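Local atomic coordinates of Cow rumen GH26 endo-mannanase (Metagenome, PDB entry 6UEH), a protein that probably hydrolyses internal beta-1,4-mannosidic bonds of mannans such as galactomannan, as a family 26 endo-mannanase carrying an accessory CBM6-type domain and a bound calcium ion. Residues S163-K168 and V418-M423; Y284-I289 and Y345-N350; F189-D194 and N462-L467; E222-W227 and G233-S238. All coordinates share one frame; numbering follows the deposited sequence.

Interaction 1: S163-K168 and V418-M423; sequences SVYGKK and VENKKM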
# COMPACT_ATOMS: atom_id res chain seq x y z
N SER A 163 -8.99 -14.79 -6.41
CA SER A 163 -9.26 -16.12 -5.87
C SER A 163 -8.28 -16.48 -4.75
O SER A 163 -8.55 -17.37 -3.95
CB SER A 163 -9.20 -17.18 -6.98
OG SER A 163 -7.86 -17.47 -7.34
N VAL A 164 -7.14 -15.80 -4.70
CA VAL A 164 -6.15 -16.08 -3.67
C VAL A 164 -6.04 -14.94 -2.66
O VAL A 164 -5.36 -15.07 -1.64
CB VAL A 164 -4.76 -16.36 -4.28
CG1 VAL A 164 -4.83 -17.56 -5.21
CG2 VAL A 164 -4.24 -15.14 -5.01
N TYR A 165 -6.73 -13.84 -2.94
CA TYR A 165 -6.70 -12.66 -2.08
C TYR A 165 -7.25 -12.98 -0.70
O TYR A 165 -8.39 -13.41 -0.56
CB TYR A 165 -7.49 -11.52 -2.72
CG TYR A 165 -7.33 -10.17 -2.04
CD1 TYR A 165 -6.08 -9.62 -1.82
CD2 TYR A 165 -8.45 -9.44 -1.64
CE1 TYR A 165 -5.93 -8.38 -1.21
CE2 TYR A 165 -8.31 -8.19 -1.03
CZ TYR A 165 -7.05 -7.67 -0.82
OH TYR A 165 -6.90 -6.44 -0.22
N GLY A 166 -6.42 -12.77 0.32
CA GLY A 166 -6.81 -13.06 1.69
C GLY A 166 -6.42 -14.45 2.14
O GLY A 166 -6.43 -14.75 3.33
N LYS A 167 -6.06 -15.30 1.18
CA LYS A 167 -5.67 -16.68 1.48
C LYS A 167 -4.16 -16.89 1.34
O LYS A 167 -3.56 -17.70 2.05
CB LYS A 167 -6.41 -17.66 0.57
CG LYS A 167 -7.92 -17.60 0.66
CD LYS A 167 -8.56 -18.82 0.01
CE LYS A 167 -9.50 -18.44 -1.12
NZ LYS A 167 -10.64 -17.60 -0.65
N LYS A 168 -3.55 -16.16 0.41
CA LYS A 168 -2.13 -16.30 0.12
C LYS A 168 -1.49 -14.93 -0.13
O LYS A 168 -2.19 -13.92 -0.22
CB LYS A 168 -1.89 -17.18 -1.11
CG LYS A 168 -2.64 -18.51 -1.12
CD LYS A 168 -1.94 -19.54 -0.27
CE LYS A 168 -2.60 -20.90 -0.41
NZ LYS A 168 -1.88 -21.94 0.38
N VAL A 418 -10.53 2.46 0.04
CA VAL A 418 -11.29 2.01 -1.12
C VAL A 418 -12.50 1.17 -0.71
O VAL A 418 -13.16 0.58 -1.57
CB VAL A 418 -10.41 1.18 -2.08
CG1 VAL A 418 -9.29 2.05 -2.64
CG2 VAL A 418 -9.85 -0.04 -1.37
N GLU A 419 -12.79 1.13 0.59
CA GLU A 419 -13.92 0.38 1.12
C GLU A 419 -13.90 -1.09 0.69
O GLU A 419 -14.93 -1.66 0.34
CB GLU A 419 -15.25 1.02 0.70
CG GLU A 419 -15.40 2.48 1.12
CD GLU A 419 -16.71 3.10 0.65
OE1 GLU A 419 -17.60 2.35 0.19
OE2 GLU A 419 -16.84 4.33 0.73
N ASN A 420 -12.70 -1.68 0.69
CA ASN A 420 -12.50 -3.07 0.29
C ASN A 420 -13.06 -3.39 -1.09
O ASN A 420 -13.55 -4.49 -1.34
CB ASN A 420 -13.10 -4.01 1.33
CG ASN A 420 -12.55 -5.43 1.23
OD1 ASN A 420 -11.41 -5.63 0.81
ND2 ASN A 420 -13.36 -6.41 1.62
N LYS A 421 -13.01 -2.42 -2.00
CA LYS A 421 -13.50 -2.64 -3.36
C LYS A 421 -12.35 -2.92 -4.33
O LYS A 421 -12.57 -3.34 -5.47
CB LYS A 421 -14.32 -1.44 -3.84
CG LYS A 421 -15.56 -1.19 -3.01
CD LYS A 421 -16.56 -0.32 -3.74
CE LYS A 421 -17.78 -0.06 -2.86
NZ LYS A 421 -18.32 -1.31 -2.28
N LYS A 422 -11.12 -2.69 -3.87
CA LYS A 422 -9.93 -2.99 -4.66
C LYS A 422 -8.96 -3.83 -3.84
O LYS A 422 -8.85 -3.66 -2.63
CB LYS A 422 -9.24 -1.70 -5.12
CG LYS A 422 -10.16 -0.68 -5.78
CD LYS A 422 -10.72 -1.18 -7.11
CE LYS A 422 -11.70 -0.17 -7.70
NZ LYS A 422 -12.24 -0.61 -9.02
N MET A 423 -8.28 -4.75 -4.51
CA MET A 423 -7.23 -5.53 -3.86
C MET A 423 -6.03 -4.65 -3.57
O MET A 423 -5.76 -3.69 -4.29
CB MET A 423 -6.83 -6.73 -4.72
CG MET A 423 -7.90 -7.79 -4.84
SD MET A 423 -7.38 -9.17 -5.88
CE MET A 423 -7.24 -8.35 -7.47
O HOH W 1 -8.99 -4.86 0.08
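Y165 and M423 carry the packing between 163-168 and 418-423. M423 lays its CG over the centre of one face of the Y165 ring, 3.7 Å from the ring centroid and 12° off the ring normal. This is a CH-pi contact. M423 SD approaches the same ring obliquely, 4.5 Å from its centroid, a Met-aromatic contact. The two side chains slide past each other in opposite directions. With chi1 at -170°, Y165 turns its ring away from its own backbone N and across to 418-423.

The N420 side has little direct packing: Y165 CE2 and N420 OD1 are 4.4 Å apart. A well-held water bridges it instead. Y165 OH gives its proton to this water, 2.6 Å away, which lies in the ring plane at the edge. The water donates to N420 OD1 at 2.6 Å and to the backbone O of K422 at 3.0 Å. Y165 OH also takes part in a hydrogen bond with I424 N, so both water and backbone fix the hydroxyl. N420 belongs to the Schellman motif that ends helix 408-417: E419 is the C-prime residue and N420 N bonds back to L415 O. A leucine in place of Y165 would probably leave the water and I424 N without their hydroxyl partner and M423 CG without a ring face.

Around the pair, F138 meets the Y165 ring edge-to-face and F411 of helix 408-417 touches it. M423 also packs on Q158 and L161 of helix 152-164. Its backbone pairs with I383 of strand 382-387, at the start of strand 423-429.

Interaction 2: Y284-I289 and Y345-N350; sequences YWNEAI and YDKLTN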
# COMPACT_ATOMS: atom_id res chain seq x y z
N TYR A 284 4.76 16.59 -25.80
CA TYR A 284 5.76 15.61 -25.34
C TYR A 284 5.08 14.43 -24.66
O TYR A 284 5.40 13.27 -24.96
CB TYR A 284 6.77 16.23 -24.38
CG TYR A 284 7.69 15.17 -23.81
CD1 TYR A 284 8.70 14.62 -24.58
CD2 TYR A 284 7.51 14.68 -22.52
CE1 TYR A 284 9.53 13.64 -24.09
CE2 TYR A 284 8.34 13.69 -22.01
CZ TYR A 284 9.34 13.17 -22.80
OH TYR A 284 10.17 12.19 -22.30
N TRP A 285 4.17 14.73 -23.74
CA TRP A 285 3.43 13.72 -23.00
C TRP A 285 2.74 12.75 -23.96
O TRP A 285 2.78 11.54 -23.77
CB TRP A 285 2.42 14.42 -22.06
CG TRP A 285 1.57 13.54 -21.17
CD1 TRP A 285 0.22 13.64 -20.98
CD2 TRP A 285 2.01 12.47 -20.32
NE1 TRP A 285 -0.21 12.70 -20.08
CE2 TRP A 285 0.86 11.97 -19.66
CE3 TRP A 285 3.25 11.88 -20.05
CZ2 TRP A 285 0.93 10.90 -18.76
CZ3 TRP A 285 3.31 10.82 -19.16
CH2 TRP A 285 2.15 10.35 -18.52
N ASN A 286 2.13 13.30 -25.01
CA ASN A 286 1.47 12.47 -26.01
C ASN A 286 2.44 11.58 -26.79
O ASN A 286 2.12 10.44 -27.10
CB ASN A 286 0.68 13.34 -26.99
CG ASN A 286 -0.63 13.82 -26.39
OD1 ASN A 286 -1.19 13.18 -25.50
ND2 ASN A 286 -1.13 14.95 -26.89
N GLU A 287 3.63 12.10 -27.09
CA GLU A 287 4.65 11.31 -27.77
C GLU A 287 5.12 10.16 -26.89
O GLU A 287 5.32 9.04 -27.37
CB GLU A 287 5.85 12.18 -28.16
CG GLU A 287 5.60 13.13 -29.32
CD GLU A 287 6.88 13.76 -29.83
OE1 GLU A 287 7.97 13.23 -29.51
OE2 GLU A 287 6.80 14.78 -30.55
N ALA A 288 5.30 10.43 -25.60
CA ALA A 288 5.71 9.40 -24.65
C ALA A 288 4.63 8.33 -24.51
O ALA A 288 4.94 7.13 -24.46
CB ALA A 288 6.03 10.02 -23.30
N ILE A 289 3.38 8.76 -24.45
CA ILE A 289 2.26 7.83 -24.38
C ILE A 289 2.19 6.96 -25.64
O ILE A 289 1.93 5.76 -25.56
CB ILE A 289 0.92 8.57 -24.18
CG1 ILE A 289 0.88 9.22 -22.80
CG2 ILE A 289 -0.26 7.63 -24.34
CD1 ILE A 289 -0.32 10.12 -22.59
N TYR A 345 -5.39 6.97 -18.74
CA TYR A 345 -6.36 5.88 -18.79
C TYR A 345 -7.25 6.00 -20.02
O TYR A 345 -7.44 5.03 -20.75
CB TYR A 345 -7.22 5.89 -17.52
CG TYR A 345 -8.16 4.71 -17.37
CD1 TYR A 345 -9.36 4.64 -18.08
CD2 TYR A 345 -7.87 3.67 -16.49
CE1 TYR A 345 -10.22 3.57 -17.94
CE2 TYR A 345 -8.74 2.60 -16.34
CZ TYR A 345 -9.91 2.56 -17.06
OH TYR A 345 -10.77 1.49 -16.92
N ASP A 346 -7.79 7.19 -20.25
CA ASP A 346 -8.66 7.43 -21.40
C ASP A 346 -7.90 7.31 -22.71
O ASP A 346 -8.42 6.76 -23.68
CB ASP A 346 -9.31 8.82 -21.29
CG ASP A 346 -10.32 8.90 -20.16
OD1 ASP A 346 -10.69 7.85 -19.62
OD2 ASP A 346 -10.74 10.03 -19.83
N LYS A 347 -6.68 7.83 -22.75
CA LYS A 347 -5.86 7.77 -23.96
C LYS A 347 -5.54 6.33 -24.37
O LYS A 347 -5.70 5.96 -25.53
CB LYS A 347 -4.56 8.55 -23.78
CG LYS A 347 -4.64 10.01 -24.19
CD LYS A 347 -4.87 10.15 -25.69
CE LYS A 347 -4.84 11.60 -26.13
NZ LYS A 347 -5.95 12.41 -25.55
N LEU A 348 -5.10 5.52 -23.41
CA LEU A 348 -4.71 4.14 -23.70
C LEU A 348 -5.90 3.26 -24.06
O LEU A 348 -5.81 2.45 -24.99
CB LEU A 348 -3.96 3.53 -22.51
CG LEU A 348 -2.56 4.07 -22.21
CD1 LEU A 348 -1.84 3.16 -21.22
CD2 LEU A 348 -1.74 4.23 -23.48
N THR A 349 -7.01 3.41 -23.34
CA THR A 349 -8.16 2.54 -23.55
C THR A 349 -9.01 2.95 -24.75
O THR A 349 -9.53 2.10 -25.47
CB THR A 349 -9.07 2.48 -22.30
OG1 THR A 349 -9.58 3.79 -22.00
CG2 THR A 349 -8.31 1.93 -21.10
N ASN A 350 -9.16 4.25 -24.97
CA ASN A 350 -10.02 4.73 -26.04
C ASN A 350 -9.26 4.97 -27.35
O ASN A 350 -9.58 4.37 -28.37
CB ASN A 350 -10.74 6.02 -25.62
CG ASN A 350 -11.71 5.78 -24.48
OD1 ASN A 350 -12.42 4.78 -24.46
ND2 ASN A 350 -11.74 6.71 -23.53
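I289 and L348 make the apolar part of the contact between helices 280-301 and 334-351. I289 CG2 meets L348 CD2 at 3.8 Å, and the two side chains cross obliquely. At a chi1 of -68°, I289 keeps CG1 beside its backbone N and points CG2 the other way. This turns CG2 to the partner helix; CD1, on the other branch, rests over one face of the W285 ring, toward its rim. L348 continues the apolar patch onto A293 and L296 of helix 280-301.

K347 contributes its aliphatic chain. Its CB lies near I289 CG2, and bends further along bring CE past N286 OD1 at 4.0 Å, with the side chains at about a right angle. This is van der Waals contact between a methylene and an amide oxygen.

The polar tie between the two helices is the hydrogen bond of N286 OD1 with Y343 OH, one turn from K347. The T349 bond is internal to its own helix. T349 OG1 donates to Y345 O at 2.8 Å, and T349 N reaches that oxygen from the opposite face of the carbonyl plane.

The segment axes approach to 11.6 Å and cross at -42°, with the helices running broadly the same way. L348 also touches L357 and W359 of strand 357-362. Here the two helices are neighbours in the outer layer of the TIM barrel, the fold of family 26 glycoside hydrolases, with L348 in contact with the sheet.

Interaction 3: F189-D194 and N462-L467; sequences FEYIKD and NAKSDL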
# COMPACT_ATOMS: atom_id res chain seq x y z
N PHE A 189 16.82 -13.18 -10.22
CA PHE A 189 15.89 -14.30 -10.23
C PHE A 189 16.61 -15.62 -9.96
O PHE A 189 16.11 -16.47 -9.23
CB PHE A 189 15.14 -14.34 -11.55
CG PHE A 189 14.38 -13.07 -11.83
CD1 PHE A 189 15.01 -12.00 -12.46
CD2 PHE A 189 13.07 -12.92 -11.43
CE1 PHE A 189 14.33 -10.82 -12.69
CE2 PHE A 189 12.38 -11.75 -11.67
CZ PHE A 189 13.01 -10.70 -12.30
N GLU A 190 17.80 -15.78 -10.54
CA GLU A 190 18.59 -16.98 -10.29
C GLU A 190 19.09 -17.00 -8.85
O GLU A 190 19.29 -18.07 -8.28
CB GLU A 190 19.77 -17.05 -11.26
CG GLU A 190 19.35 -17.24 -12.71
CD GLU A 190 18.47 -18.46 -12.91
OE1 GLU A 190 18.94 -19.58 -12.62
OE2 GLU A 190 17.31 -18.30 -13.34
N TYR A 191 19.27 -15.82 -8.26
CA TYR A 191 19.65 -15.73 -6.85
C TYR A 191 18.56 -16.32 -5.97
O TYR A 191 18.83 -17.13 -5.08
CB TYR A 191 19.91 -14.27 -6.45
CG TYR A 191 20.09 -14.08 -4.95
CD1 TYR A 191 21.28 -14.42 -4.32
CD2 TYR A 191 19.06 -13.55 -4.17
CE1 TYR A 191 21.44 -14.24 -2.95
CE2 TYR A 191 19.21 -13.37 -2.81
CZ TYR A 191 20.41 -13.72 -2.20
OH TYR A 191 20.56 -13.54 -0.84
N ILE A 192 17.32 -15.92 -6.24
CA ILE A 192 16.17 -16.42 -5.50
C ILE A 192 16.00 -17.93 -5.68
O ILE A 192 15.77 -18.66 -4.72
CB ILE A 192 14.88 -15.70 -5.94
CG1 ILE A 192 15.00 -14.20 -5.65
CG2 ILE A 192 13.66 -16.29 -5.25
CD1 ILE A 192 13.83 -13.37 -6.14
N LYS A 193 16.15 -18.39 -6.92
CA LYS A 193 16.01 -19.81 -7.24
C LYS A 193 17.05 -20.68 -6.53
O LYS A 193 16.71 -21.68 -5.92
CB LYS A 193 16.11 -20.03 -8.75
CG LYS A 193 15.93 -21.48 -9.20
CD LYS A 193 14.57 -22.02 -8.77
CE LYS A 193 14.22 -23.31 -9.51
NZ LYS A 193 15.27 -24.35 -9.36
N ASP A 194 18.32 -20.28 -6.62
CA ASP A 194 19.40 -21.07 -6.03
C ASP A 194 19.31 -21.08 -4.51
O ASP A 194 19.74 -22.04 -3.85
CB ASP A 194 20.77 -20.53 -6.47
CG ASP A 194 21.00 -20.69 -7.96
OD1 ASP A 194 20.40 -21.59 -8.57
OD2 ASP A 194 21.80 -19.90 -8.52
N ASN A 462 16.90 -8.22 2.93
CA ASN A 462 16.21 -9.50 3.08
C ASN A 462 17.19 -10.60 3.47
O ASN A 462 18.05 -10.99 2.67
CB ASN A 462 15.47 -9.87 1.80
CG ASN A 462 14.20 -9.06 1.59
OD1 ASN A 462 13.19 -9.29 2.26
ND2 ASN A 462 14.25 -8.11 0.66
N ALA A 463 17.05 -11.11 4.69
CA ALA A 463 17.90 -12.19 5.17
C ALA A 463 17.61 -13.48 4.42
O ALA A 463 16.47 -13.74 4.05
CB ALA A 463 17.71 -12.38 6.67
N LYS A 464 18.65 -14.29 4.22
CA LYS A 464 18.49 -15.55 3.50
C LYS A 464 17.53 -16.51 4.21
O LYS A 464 16.74 -17.19 3.56
CB LYS A 464 19.85 -16.23 3.31
CG LYS A 464 20.76 -15.50 2.33
CD LYS A 464 22.08 -16.23 2.16
CE LYS A 464 22.99 -15.53 1.17
NZ LYS A 464 24.29 -16.24 1.02
N SER A 465 17.59 -16.55 5.54
CA SER A 465 16.72 -17.45 6.30
C SER A 465 15.26 -17.05 6.15
O SER A 465 14.38 -17.91 6.05
CB SER A 465 17.12 -17.47 7.78
OG SER A 465 17.00 -16.19 8.37
N ASP A 466 14.99 -15.75 6.11
CA ASP A 466 13.63 -15.25 5.92
C ASP A 466 13.14 -15.49 4.50
O ASP A 466 11.97 -15.83 4.29
CB ASP A 466 13.55 -13.76 6.26
CG ASP A 466 13.73 -13.49 7.73
OD1 ASP A 466 13.20 -14.26 8.56
OD2 ASP A 466 14.42 -12.50 8.07
N LEU A 467 14.02 -15.29 3.53
CA LEU A 467 13.68 -15.53 2.13
C LEU A 467 13.27 -16.98 1.92
O LEU A 467 12.23 -17.26 1.32
CB LEU A 467 14.86 -15.19 1.22
CG LEU A 467 15.03 -13.70 0.91
CD1 LEU A 467 16.34 -13.44 0.17
CD2 LEU A 467 13.85 -13.19 0.10
O HOH W 2 19.46 -11.49 0.27
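Y191 reaches from helix 187-196 to K464 and L467 at the start of helix 464-471. Its chi1 of 171° swings the phenol away from its own backbone N and out to the second helix. The hydroxyl end meets the aliphatic chain of K464. Y191 OH lies 3.7 Å from K464 CE and also close to CG. The lysine is extended beyond CG and crosses the tyrosine at about a right angle. Its methylenes thus run past the phenol oxygen, and the contact is van der Waals.

L467 meets the ring beside the hydroxyl end, at CE2. Its CD1 stands 4.1 Å from Y191 CE2 and comes in obliquely. L467 CG lies beside its own backbone N (chi1 -80°), and the leucine also crosses Y191 at about a right angle.

The polar link is a single water. Y191 OH donates to it at 2.6 Å, and the water donates to the backbone O of N462 at 2.8 Å. The phenol is thereby tied to the loop just before the helix. That loop is held in turn by the N462 side chain, whose amide bonds to I432 N and to the carbonyls of F455 and D430. A463 is the N-cap residue, and L467 N bonds to its carbonyl.

Short helix 454-457 fills in beside the pair. L457 touches Y191, and I456 touches both I192 and L467. L195 of helix 187-196 packs on K464 and L467, while I192 reaches Q173 of strand 169-174.

Interaction 4: E222-W227 and G233-S238; sequences ERVIEW and GIATAS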
# COMPACT_ATOMS: atom_id res chain seq x y z
N GLU A 222 9.92 -8.20 -25.02
CA GLU A 222 10.24 -9.60 -25.27
C GLU A 222 10.33 -10.39 -23.96
O GLU A 222 9.83 -11.51 -23.87
CB GLU A 222 11.55 -9.73 -26.05
CG GLU A 222 11.44 -9.38 -27.53
CD GLU A 222 11.45 -7.88 -27.80
OE1 GLU A 222 11.55 -7.09 -26.83
OE2 GLU A 222 11.38 -7.49 -28.99
N ARG A 223 10.96 -9.81 -22.94
CA ARG A 223 11.10 -10.49 -21.66
C ARG A 223 9.75 -10.65 -20.96
O ARG A 223 9.53 -11.62 -20.25
CB ARG A 223 12.10 -9.77 -20.75
CG ARG A 223 13.55 -9.93 -21.19
CD ARG A 223 14.53 -9.41 -20.13
NE ARG A 223 14.29 -8.00 -19.82
CZ ARG A 223 14.74 -6.99 -20.55
NH1 ARG A 223 15.46 -7.22 -21.64
NH2 ARG A 223 14.47 -5.74 -20.19
N VAL A 224 8.85 -9.69 -21.16
CA VAL A 224 7.50 -9.80 -20.61
C VAL A 224 6.77 -10.97 -21.26
O VAL A 224 6.14 -11.78 -20.57
CB VAL A 224 6.69 -8.51 -20.81
CG1 VAL A 224 5.24 -8.72 -20.40
CG2 VAL A 224 7.30 -7.36 -20.03
N ILE A 225 6.87 -11.05 -22.58
CA ILE A 225 6.27 -12.14 -23.33
C ILE A 225 6.85 -13.49 -22.90
O ILE A 225 6.12 -14.45 -22.68
CB ILE A 225 6.47 -11.96 -24.85
CG1 ILE A 225 5.70 -10.72 -25.33
CG2 ILE A 225 6.03 -13.20 -25.61
CD1 ILE A 225 5.92 -10.40 -26.79
N GLU A 226 8.17 -13.53 -22.76
CA GLU A 226 8.87 -14.73 -22.32
C GLU A 226 8.37 -15.18 -20.95
O GLU A 226 8.06 -16.36 -20.75
CB GLU A 226 10.38 -14.50 -22.29
CG GLU A 226 11.23 -15.76 -22.28
CD GLU A 226 11.37 -16.37 -20.89
OE1 GLU A 226 11.18 -15.64 -19.89
OE2 GLU A 226 11.67 -17.58 -20.81
N TRP A 227 8.27 -14.24 -20.02
CA TRP A 227 7.86 -14.54 -18.65
C TRP A 227 6.45 -15.12 -18.61
O TRP A 227 6.21 -16.13 -17.95
CB TRP A 227 7.94 -13.29 -17.78
CG TRP A 227 7.67 -13.56 -16.33
CD1 TRP A 227 6.53 -13.26 -15.63
CD2 TRP A 227 8.55 -14.19 -15.40
NE1 TRP A 227 6.65 -13.66 -14.32
CE2 TRP A 227 7.88 -14.25 -14.15
CE3 TRP A 227 9.84 -14.73 -15.49
CZ2 TRP A 227 8.46 -14.80 -13.02
CZ3 TRP A 227 10.41 -15.28 -14.36
CH2 TRP A 227 9.72 -15.31 -13.14
N GLY A 233 4.34 -17.11 -15.99
CA GLY A 233 4.35 -16.17 -14.89
C GLY A 233 3.40 -15.00 -15.06
O GLY A 233 2.70 -14.89 -16.07
N ILE A 234 3.39 -14.13 -14.06
CA ILE A 234 2.57 -12.93 -14.06
C ILE A 234 3.47 -11.71 -14.21
O ILE A 234 4.51 -11.62 -13.57
CB ILE A 234 1.74 -12.81 -12.76
CG1 ILE A 234 0.81 -14.01 -12.61
CG2 ILE A 234 0.95 -11.51 -12.74
CD1 ILE A 234 0.04 -14.02 -11.30
N ALA A 235 3.07 -10.77 -15.07
CA ALA A 235 3.90 -9.59 -15.31
C ALA A 235 3.29 -8.32 -14.71
O ALA A 235 2.09 -8.08 -14.83
CB ALA A 235 4.12 -9.41 -16.81
N THR A 236 4.13 -7.52 -14.07
CA THR A 236 3.75 -6.17 -13.67
C THR A 236 4.79 -5.19 -14.21
O THR A 236 5.95 -5.56 -14.42
CB THR A 236 3.62 -6.02 -12.13
OG1 THR A 236 3.11 -4.72 -11.82
CG2 THR A 236 4.97 -6.21 -11.45
N ALA A 237 4.39 -3.95 -14.46
CA ALA A 237 5.34 -2.98 -14.99
C ALA A 237 5.05 -1.55 -14.58
O ALA A 237 3.90 -1.10 -14.59
CB ALA A 237 5.39 -3.08 -16.51
N SER A 238 6.10 -0.83 -14.20
CA SER A 238 6.02 0.60 -13.95
C SER A 238 6.50 1.36 -15.18
O SER A 238 6.83 0.75 -16.20
CB SER A 238 6.83 0.98 -12.71
OG SER A 238 8.11 0.37 -12.72
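W227 and G233 meet at the turn of a beta-alpha-beta unit of the TIM barrel, where helix 220-230 leads into strand 234-238. G233 N donates to W227 O at 2.9 Å, with an N-H...O angle of 161°. The W227 side chain leaves CA opposite its backbone N (chi1 -174°), which brings the pyrrole edge of the indole to the strand. There NE1 makes a weak bond to I234 O at 3.1 Å, bent to 121°. The main partner of NE1 is A201 O, just before strand 202-206. G233 leaves room for the ring: a side-chain carbon there would clash with NE1.

Further along, V224 CG1 packs on A235 CB at 3.8 Å. The helix and strand segments run roughly antiparallel. A phenylalanine in place of W227 would probably leave A201 O without its indole N-H and part of the space beside G233 poorly filled.

The next shell sets these groups. R203 touches W227, and I234 pairs through its backbone with A201 and R203. F205 and L299 cover V224. L306 packs on A235, whose backbone pairs with I307 on the other neighbouring strand. On that same side, T236 OG1 is hydrogen-bonded to I307 O.

How the interactions relate
All four contacts belong to the catalytic family 26 domain, and none involves the calcium site, whose ligands include E13 and D126. Interactions 1 and 4 reach the parallel barrel sheet directly, through strands 423-429 and 234-238. Interactions 2 and 3 lie further out, between surrounding helices. Their centres are about 38 Å apart, the widest separation of the set. Interactions 3 and 4 come nearest, with atoms about 4 Å apart but not touching. R223 of interaction 4 forms a salt bridge with E175, which F189 of interaction 3 also touches. Along the chain, interaction 4 is local, whereas interactions 1 and 3 join early and late parts of the barrel.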